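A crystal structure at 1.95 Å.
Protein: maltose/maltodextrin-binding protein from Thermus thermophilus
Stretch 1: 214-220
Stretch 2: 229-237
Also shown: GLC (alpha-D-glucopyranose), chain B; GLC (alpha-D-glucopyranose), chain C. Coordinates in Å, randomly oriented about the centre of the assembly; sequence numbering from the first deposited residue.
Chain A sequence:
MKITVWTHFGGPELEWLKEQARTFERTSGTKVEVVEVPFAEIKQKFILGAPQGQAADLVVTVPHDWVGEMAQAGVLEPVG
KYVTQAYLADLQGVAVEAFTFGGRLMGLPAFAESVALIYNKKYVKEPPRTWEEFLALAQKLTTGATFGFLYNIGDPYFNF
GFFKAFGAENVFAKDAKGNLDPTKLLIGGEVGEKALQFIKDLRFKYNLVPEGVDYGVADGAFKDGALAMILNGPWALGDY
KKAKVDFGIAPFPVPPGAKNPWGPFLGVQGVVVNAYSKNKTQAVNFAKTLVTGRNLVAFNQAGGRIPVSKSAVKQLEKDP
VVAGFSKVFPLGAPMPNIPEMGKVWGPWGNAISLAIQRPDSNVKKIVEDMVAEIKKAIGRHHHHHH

Stretch 1 214-220: DYGVADG
Stretch 2, residues 229-237: MILNGPWAL

Stretch 1 is Asp214 followed by the first residues of a helix, 215-220, which continues later in the chain, and stretch 2 is a strand, 229-232, that leads through Gly233 into a 3-10 turn at 234-236. Helix and strand run at 134° between their N-to-C directions, closer to antiparallel than parallel, with axes 9.2 Å apart at closest approach. In register, Ala218 lies across from Ile230, CA to CA 7.0 Å. Asp214, just before the helix, is its N-cap, with chi1 p (58°): Asp214 OD1 accepts from Val217 N at 3.2 Å, satisfying an amide that the first turn leaves free. Helical bonds follow, among them Asp219 N to Tyr215 O at 2.9 Å and Gly220 N to Gly216 O at 2.8 Å.

Met229 opens the strand (phi/psi -137/139; chi m, t, m) and is out of reach of the helix. Ile230 (-132/149) points toward it. With chi1 and chi2 both t, the side chain is extended, and Ile230 CD1 lies 4.0 Å from Ala218 CB and 3.5 Å from Ala218 O. A small alanine, its CB also directed toward the strand, suits a helix position met by a long aliphatic arm. Leu231 (-97/107; t, p) follows the alternation of a strand and makes no contact with stretch 1.

Asn232 (-157/173; chi1 -154°, t, chi2 3°) again points toward the helix, and its amide offers both a donor and an acceptor. Asn232 ND2 donates to Tyr215 OH at 2.9 Å with a nearly straight angle of 167°. Asn232 OD1 serves its own stretch through weak bonds from Gly233 N and Trp235 NE1, each 2.9 Å long. Tyr215 (-49/-51) has its CB sideways to stretch 2, but chi1 t (-172°) and chi2 84° bring its hydroxyl to this meeting point.

Gly233 (-115/178) starts the turn. A CB here would lie 2.2 Å from Trp235 CH2, so the absence of a side chain leaves space for the indole. Pro234 (-67/-18), C-gamma endo, has a ring-restricted phi that fits the turn, which is held by Ala236 N to Gly233 O at 3.0 Å.

Trp235 (-56/-20) adopts chi1 p (54°) and chi2 83°. Trp235 NE1 donates weakly to Tyr215 OH at 3.2 Å, the 123° angle being strongly bent. The two aromatic rings meet rim to rim, the tyrosine and five-membered ring centroids 6.0 Å apart and the planes at 40°. One indole face is covered by glucose, with GLC (chain B) O2 3.8 Å from Trp235 CE3, as befits a maltodextrin-binding protein.

Ala236 (-95/-13) points toward the helix, and Ala236 CB sits 3.7 Å from Tyr215 OH and 4.0 Å from Asp219 OD1; the methyl packs against both side chains. Asp219 has chi1 t (-172°) and chi2 51°. Water 1 sits between Asp219 and Ala236, its O 2.9 Å from Asp219 OD1 and 3.0 Å from Ala236 O. Leu237 (-70/-30; m, t) ends the stretch out of reach of the helix.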

ATOM      1  N   ASP A 214     -13.879   4.235   8.320  1.00 29.91           N
ATOM      2  CA  ASP A 214     -12.433   4.219   8.209  1.00 28.85           C
ATOM      3  C   ASP A 214     -11.975   2.809   7.814  1.00 27.66           C
ATOM      4  O   ASP A 214     -12.794   1.942   7.521  1.00 27.63           O
ATOM      5  CB  ASP A 214     -11.789   4.708   9.522  1.00 29.12           C
ATOM      6  CG  ASP A 214     -12.179   3.889  10.722  1.00 29.92           C
ATOM      7  OD1 ASP A 214     -12.809   2.816  10.575  1.00 29.35           O
ATOM      8  OD2 ASP A 214     -11.869   4.351  11.851  1.00 33.30           O
ATOM      9  N   TYR A 215     -10.671   2.572   7.799  1.00 26.92           N
ATOM     10  CA  TYR A 215     -10.162   1.267   7.406  1.00 26.25           C
ATOM     11  C   TYR A 215     -10.876   0.128   8.132  1.00 25.85           C
ATOM     12  O   TYR A 215     -11.335  -0.811   7.506  1.00 25.19           O
ATOM     13  CB  TYR A 215      -8.642   1.150   7.639  1.00 25.77           C
ATOM     14  CG  TYR A 215      -8.154  -0.124   7.032  1.00 25.71           C
ATOM     15  CD1 TYR A 215      -7.830  -0.195   5.680  1.00 26.02           C
ATOM     16  CD2 TYR A 215      -8.143  -1.296   7.771  1.00 25.56           C
ATOM     17  CE1 TYR A 215      -7.447  -1.411   5.101  1.00 24.77           C
ATOM     18  CE2 TYR A 215      -7.765  -2.489   7.213  1.00 25.81           C
ATOM     19  CZ  TYR A 215      -7.418  -2.543   5.875  1.00 24.93           C
ATOM     20  OH  TYR A 215      -7.065  -3.747   5.346  1.00 25.24           O
ATOM     21  N   GLY A 216     -10.959   0.210   9.460  1.00 26.15           N
ATOM     22  CA  GLY A 216     -11.480  -0.895  10.263  1.00 26.60           C
ATOM     23  C   GLY A 216     -12.954  -1.200  10.072  1.00 26.76           C
ATOM     24  O   GLY A 216     -13.374  -2.364  10.108  1.00 27.66           O
ATOM     25  N   VAL A 217     -13.736  -0.147   9.864  1.00 27.77           N
ATOM     26  CA  VAL A 217     -15.175  -0.275   9.632  1.00 27.24           C
ATOM     27  C   VAL A 217     -15.423  -1.061   8.353  1.00 26.83           C
ATOM     28  O   VAL A 217     -16.176  -2.050   8.342  1.00 26.00           O
ATOM     29  CB  VAL A 217     -15.835   1.117   9.570  1.00 27.81           C
ATOM     30  CG1 VAL A 217     -17.287   1.025   9.117  1.00 28.10           C
ATOM     31  CG2 VAL A 217     -15.703   1.843  10.934  1.00 27.64           C
ATOM     32  N   ALA A 218     -14.752  -0.653   7.272  1.00 26.74           N
ATOM     33  CA  ALA A 218     -14.936  -1.320   5.975  1.00 26.41           C
ATOM     34  C   ALA A 218     -14.349  -2.726   5.978  1.00 25.84           C
ATOM     35  O   ALA A 218     -14.957  -3.662   5.463  1.00 24.90           O
ATOM     36  CB  ALA A 218     -14.333  -0.478   4.839  1.00 26.07           C
ATOM     37  N   ASP A 219     -13.154  -2.867   6.547  1.00 26.12           N
ATOM     38  CA  ASP A 219     -12.498  -4.153   6.583  1.00 26.83           C
ATOM     39  C   ASP A 219     -13.285  -5.125   7.449  1.00 27.00           C
ATOM     40  O   ASP A 219     -13.440  -6.295   7.086  1.00 26.97           O
ATOM     41  CB  ASP A 219     -11.080  -4.018   7.108  1.00 26.70           C
ATOM     42  CG  ASP A 219     -10.305  -5.308   6.987  1.00 27.18           C
ATOM     43  OD1 ASP A 219     -10.289  -5.895   5.888  1.00 28.61           O
ATOM     44  OD2 ASP A 219      -9.727  -5.732   8.006  1.00 29.78           O
ATOM     45  N   GLY A 220     -13.765  -4.626   8.592  1.00 28.09           N
ATOM     46  CA  GLY A 220     -14.571  -5.443   9.527  1.00 28.46           C
ATOM     47  C   GLY A 220     -15.823  -5.973   8.853  1.00 28.65           C
ATOM     48  O   GLY A 220     -16.110  -7.170   8.897  1.00 29.14           O
ATOM     49  N   MET A 229     -18.789  -5.203  -1.634  1.00 26.62           N
ATOM     50  CA  MET A 229     -17.590  -4.726  -2.325  1.00 26.04           C
ATOM     51  C   MET A 229     -16.762  -3.811  -1.421  1.00 25.35           C
ATOM     52  O   MET A 229     -17.297  -2.979  -0.689  1.00 26.18           O
ATOM     53  CB  MET A 229     -17.982  -3.990  -3.617  1.00 26.38           C
ATOM     54  CG  MET A 229     -18.498  -4.912  -4.698  1.00 25.85           C
ATOM     55  SD  MET A 229     -19.234  -4.197  -6.187  1.00 25.21           S
ATOM     56  CE  MET A 229     -20.796  -3.566  -5.542  1.00 23.84           C
ATOM     57  N   ILE A 230     -15.443  -3.983  -1.474  1.00 24.36           N
ATOM     58  CA  ILE A 230     -14.516  -3.098  -0.791  1.00 23.28           C
ATOM     59  C   ILE A 230     -13.393  -2.682  -1.752  1.00 22.05           C
ATOM     60  O   ILE A 230     -13.029  -3.420  -2.637  1.00 22.39           O
ATOM     61  CB  ILE A 230     -13.923  -3.789   0.477  1.00 23.80           C
ATOM     62  CG1 ILE A 230     -13.270  -2.772   1.413  1.00 22.29           C
ATOM     63  CG2 ILE A 230     -12.975  -4.940   0.081  1.00 21.90           C
ATOM     64  CD1 ILE A 230     -12.705  -3.396   2.732  1.00 22.63           C
ATOM     65  N   LEU A 231     -12.874  -1.490  -1.562  1.00 22.06           N
ATOM     66  CA  LEU A 231     -11.649  -1.055  -2.193  1.00 21.58           C
ATOM     67  C   LEU A 231     -10.559  -1.302  -1.140  1.00 21.20           C
ATOM     68  O   LEU A 231     -10.489  -0.602  -0.126  1.00 22.45           O
ATOM     69  CB  LEU A 231     -11.734   0.418  -2.581  1.00 21.59           C
ATOM     70  CG  LEU A 231     -10.537   1.008  -3.328  1.00 21.70           C
ATOM     71  CD1 LEU A 231     -10.254   0.310  -4.682  1.00 21.49           C
ATOM     72  CD2 LEU A 231     -10.708   2.504  -3.524  1.00 22.61           C
ATOM     73  N   ASN A 232      -9.744  -2.330  -1.371  1.00 20.32           N
ATOM     74  CA  ASN A 232      -8.659  -2.696  -0.455  1.00 19.79           C
ATOM     75  C   ASN A 232      -7.577  -3.502  -1.207  1.00 18.81           C
ATOM     76  O   ASN A 232      -7.762  -3.877  -2.355  1.00 17.70           O
ATOM     77  CB  ASN A 232      -9.230  -3.512   0.713  1.00 19.51           C
ATOM     78  CG  ASN A 232      -8.386  -3.415   1.973  1.00 20.73           C
ATOM     79  OD1 ASN A 232      -7.384  -2.687   2.026  1.00 17.88           O
ATOM     80  ND2 ASN A 232      -8.818  -4.121   3.023  1.00 20.13           N
ATOM     81  N   GLY A 233      -6.466  -3.767  -0.530  1.00 19.10           N
ATOM     82  CA  GLY A 233      -5.336  -4.437  -1.118  1.00 19.22           C
ATOM     83  C   GLY A 233      -5.032  -5.799  -0.527  1.00 19.31           C
ATOM     84  O   GLY A 233      -5.687  -6.245   0.433  1.00 19.45           O
ATOM     85  N   PRO A 234      -4.012  -6.459  -1.088  1.00 18.99           N
ATOM     86  CA  PRO A 234      -3.752  -7.872  -0.797  1.00 19.75           C
ATOM     87  C   PRO A 234      -3.309  -8.153   0.650  1.00 19.94           C
ATOM     88  O   PRO A 234      -3.389  -9.291   1.098  1.00 19.92           O
ATOM     89  CB  PRO A 234      -2.661  -8.245  -1.818  1.00 19.81           C
ATOM     90  CG  PRO A 234      -2.024  -6.974  -2.176  1.00 18.79           C
ATOM     91  CD  PRO A 234      -3.071  -5.925  -2.086  1.00 18.03           C
ATOM     92  N   TRP A 235      -2.856  -7.120   1.352  1.00 19.93           N
ATOM     93  CA  TRP A 235      -2.575  -7.200   2.783  1.00 20.51           C
ATOM     94  C   TRP A 235      -3.755  -7.650   3.629  1.00 20.74           C
ATOM     95  O   TRP A 235      -3.554  -8.046   4.783  1.00 21.73           O
ATOM     96  CB  TRP A 235      -2.086  -5.841   3.335  1.00 19.97           C
ATOM     97  CG  TRP A 235      -3.017  -4.731   3.040  1.00 19.83           C
ATOM     98  CD1 TRP A 235      -4.144  -4.374   3.735  1.00 19.50           C
ATOM     99  CD2 TRP A 235      -2.926  -3.842   1.933  1.00 18.40           C
ATOM    100  NE1 TRP A 235      -4.762  -3.302   3.109  1.00 20.87           N
ATOM    101  CE2 TRP A 235      -4.028  -2.963   2.003  1.00 17.48           C
ATOM    102  CE3 TRP A 235      -2.014  -3.704   0.875  1.00 20.05           C
ATOM    103  CZ2 TRP A 235      -4.221  -1.937   1.079  1.00 19.09           C
ATOM    104  CZ3 TRP A 235      -2.207  -2.683  -0.035  1.00 19.10           C
ATOM    105  CH2 TRP A 235      -3.314  -1.821   0.068  1.00 19.24           C
ATOM    106  N   ALA A 236      -4.973  -7.532   3.087  1.00 21.35           N
ATOM    107  CA  ALA A 236      -6.215  -7.838   3.809  1.00 21.41           C
ATOM    108  C   ALA A 236      -6.698  -9.283   3.551  1.00 22.03           C
ATOM    109  O   ALA A 236      -7.576  -9.781   4.255  1.00 21.90           O
ATOM    110  CB  ALA A 236      -7.304  -6.840   3.393  1.00 20.15           C
ATOM    111  N   LEU A 237      -6.105  -9.934   2.550  1.00 22.80           N
ATOM    112  CA  LEU A 237      -6.562 -11.221   2.052  1.00 23.96           C
ATOM    113  C   LEU A 237      -6.333 -12.373   3.009  1.00 25.29           C
ATOM    114  O   LEU A 237      -7.116 -13.313   2.996  1.00 24.90           O
ATOM    115  CB  LEU A 237      -5.933 -11.537   0.694  1.00 24.34           C
ATOM    116  CG  LEU A 237      -6.402 -10.635  -0.443  1.00 24.16           C
ATOM    117  CD1 LEU A 237      -5.778 -10.996  -1.794  1.00 22.94           C
ATOM    118  CD2 LEU A 237      -7.931 -10.608  -0.552  1.00 24.45           C
TER
HETATM  119  C1  GLC B   2      -1.635  -0.266   3.260  1.00 15.32           C
HETATM  120  C2  GLC B   2      -0.447  -0.175   2.321  1.00 15.94           C
HETATM  121  C3  GLC B   2       0.369   1.096   2.649  1.00 16.40           C
HETATM  122  C4  GLC B   2      -0.483   2.355   2.691  1.00 18.11           C
HETATM  123  C5  GLC B   2      -1.700   2.138   3.586  1.00 17.70           C
HETATM  124  C6  GLC B   2      -2.654   3.336   3.513  1.00 18.26           C
HETATM  125  O2  GLC B   2       0.392  -1.321   2.490  1.00 16.86           O
HETATM  126  O3  GLC B   2       1.422   1.249   1.722  1.00 16.48           O
HETATM  127  O4  GLC B   2       0.303   3.461   3.178  1.00 19.54           O
HETATM  128  O5  GLC B   2      -2.409   0.938   3.199  1.00 14.21           O
HETATM  129  O6  GLC B   2      -3.426   3.484   4.708  1.00 19.26           O
HETATM  130  C1  GLC C   1      -1.824  -3.054   7.767  1.00 20.95           C
HETATM  131  C2  GLC C   1      -1.209  -3.682   6.518  1.00 18.57           C
HETATM  132  C3  GLC C   1      -0.631  -2.596   5.633  1.00 16.80           C
HETATM  133  C4  GLC C   1      -1.732  -1.584   5.279  1.00 16.49           C
HETATM  134  C5  GLC C   1      -2.349  -0.970   6.546  1.00 18.76           C
HETATM  135  C6  GLC C   1      -3.570  -0.092   6.208  1.00 19.24           C
HETATM  136  O1  GLC C   1      -0.768  -2.532   8.571  1.00 25.38           O
HETATM  137  O2  GLC C   1      -0.212  -4.665   6.875  1.00 17.50           O
HETATM  138  O3  GLC C   1      -0.036  -3.138   4.442  1.00 17.32           O
HETATM  139  O4  GLC C   1      -1.144  -0.493   4.591  1.00 17.46           O
HETATM  140  O5  GLC C   1      -2.752  -2.016   7.427  1.00 19.78           O
HETATM  141  O6  GLC C   1      -4.190   0.439   7.395  1.00 20.67           O
HETATM  142  O   HOH W   1      -8.290  -7.931   6.448  1.00 31.48           O